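Local coordinates for response regulator receiver protein (Pseudoalteromonas atlantica T6c, PDB 3KTO), which probably acts as a CheY-like receiver domain in signalling or transcriptional regulation, though it appears to lack the usual phosphoacceptor of that family, at residues A[119-122]-A[123-127]. Residues are numbered along the deposited sequence; the frame is centred on the assembly and turned at random.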
loop_
_atom_site.group_PDB
_atom_site.type_symbol
_atom_site.label_atom_id
_atom_site.label_comp_id
_atom_site.label_asym_id
_atom_site.label_seq_id
_atom_site.Cartn_x
_atom_site.Cartn_y
_atom_site.Cartn_z
ATOM N N ASP A 119 11.783 -20.370 -1.268
ATOM C CA ASP A 119 10.640 -20.954 -1.970
ATOM C C ASP A 119 10.897 -21.102 -3.460
ATOM O O ASP A 119 10.522 -22.107 -4.069
ATOM C CB ASP A 119 9.386 -20.099 -1.774
ATOM C CG ASP A 119 8.795 -20.240 -0.388
ATOM O OD1 ASP A 119 9.215 -21.157 0.346
ATOM O OD2 ASP A 119 7.900 -19.439 -0.043
ATOM N N VAL A 120 11.526 -20.096 -4.052
ATOM C CA VAL A 120 11.822 -20.129 -5.475
ATOM C C VAL A 120 12.909 -21.158 -5.805
ATOM O O VAL A 120 12.792 -21.901 -6.778
ATOM C CB VAL A 120 12.250 -18.739 -5.972
ATOM C CG1 VAL A 120 12.712 -18.817 -7.420
ATOM C CG2 VAL A 120 11.075 -17.766 -5.840
ATOM N N GLN A 121 13.963 -21.201 -4.996
ATOM C CA GLN A 121 15.044 -22.158 -5.219
ATOM C C GLN A 121 14.478 -23.575 -5.171
ATOM O O GLN A 121 14.870 -24.447 -5.955
ATOM C CB GLN A 121 16.124 -22.003 -4.147
ATOM C CG GLN A 121 17.404 -22.770 -4.440
ATOM C CD GLN A 121 18.141 -22.224 -5.651
ATOM O OE1 GLN A 121 18.147 -22.837 -6.722
ATOM N NE2 GLN A 121 18.765 -21.062 -5.486
ATOM N N GLN A 122 13.549 -23.801 -4.250
ATOM C CA GLN A 122 12.923 -25.108 -4.106
ATOM C C GLN A 122 12.217 -25.502 -5.406
ATOM O O GLN A 122 12.317 -26.642 -5.861
ATOM C CB GLN A 122 11.924 -25.083 -2.947
ATOM C CG GLN A 122 11.267 -26.425 -2.672
ATOM C CD GLN A 122 10.408 -26.418 -1.417
ATOM O OE1 GLN A 122 10.906 -26.205 -0.307
ATOM N NE2 GLN A 122 9.111 -26.654 -1.587
ATOM N N ILE A 123 11.504 -24.552 -6.003
ATOM C CA ILE A 123 10.805 -24.803 -7.258
ATOM C C ILE A 123 11.830 -25.095 -8.359
ATOM O O ILE A 123 11.626 -25.968 -9.201
ATOM C CB ILE A 123 9.950 -23.581 -7.668
ATOM C CG1 ILE A 123 8.794 -23.406 -6.680
ATOM C CG2 ILE A 123 9.435 -23.749 -9.092
ATOM C CD1 ILE A 123 7.997 -22.133 -6.881
ATOM N N ILE A 124 12.929 -24.351 -8.345
ATOM C CA ILE A 124 13.994 -24.532 -9.321
ATOM C C ILE A 124 14.561 -25.950 -9.223
ATOM O O ILE A 124 14.680 -26.649 -10.233
ATOM C CB ILE A 124 15.137 -23.508 -9.088
ATOM C CG1 ILE A 124 14.653 -22.103 -9.455
ATOM C CG2 ILE A 124 16.368 -23.884 -9.914
ATOM C CD1 ILE A 124 15.627 -21.005 -9.093
ATOM N N ASN A 125 14.897 -26.373 -8.005
ATOM C CA ASN A 125 15.458 -27.701 -7.774
ATOM C C ASN A 125 14.471 -28.823 -8.069
ATOM O O ASN A 125 14.816 -29.808 -8.722
ATOM C CB ASN A 125 15.942 -27.834 -6.330
ATOM C CG ASN A 125 17.012 -26.828 -5.980
ATOM O OD1 ASN A 125 17.700 -26.311 -6.854
ATOM N ND2 ASN A 125 17.168 -26.555 -4.692
ATOM N N GLY A 126 13.248 -28.675 -7.574
ATOM C CA GLY A 126 12.235 -29.686 -7.801
ATOM C C GLY A 126 11.914 -29.833 -9.274
ATOM O O GLY A 126 11.379 -30.861 -9.703
ATOM N N ALA A 127 12.246 -28.804 -10.051
ATOM C CA ALA A 127 11.990 -28.806 -11.486
ATOM C C ALA A 127 13.038 -29.624 -12.229
ATOM O O ALA A 127 12.708 -30.402 -13.122
ATOM C CB ALA A 127 11.971 -27.377 -12.013
#
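Val120 and Ile124 lie one turn apart on helix 113-127, the last helix of a CheY-like (βα)5 receiver domain, and their side chains meet on its buried face. CG1 of Val120 stands 4.0 Å from CD1 of Ile124, the two branches crossing at a slant. CG1 of Ile124 is turned beside its own backbone N (chi1 -70°), which brings it back along the helix to 3.3 Å from Val120 O. Beyond the helix, Val120 and Ile123 rest on Ile84 of strand 83-87, while Ile123 and Ile124 both touch Ile52 of strand 51-57, so this turn packs against the central parallel sheet. Shortening Ile124 to an alanine would remove CG1, CG2 and CD1 and is likely to leave a gap beside Val120 and Ile52, weakening the hold of this turn on the sheet.

Four successive i to i+4 backbone bonds hold the turn. The first, Ile123 N to Asp119 O, is the longest at 3.3 Å, whereas Gly126 N reaches Gln122 O at 2.8 Å.

On the more open flank, Gln121 and Asn125 bring their amides near each other with planes 21° apart. The bend of Gln121 at chi2 (67°) helps to place its OE1 3.8 Å from Ile124 CG2. Gln121 CG lies 3.8 Å from Asn125 ND2.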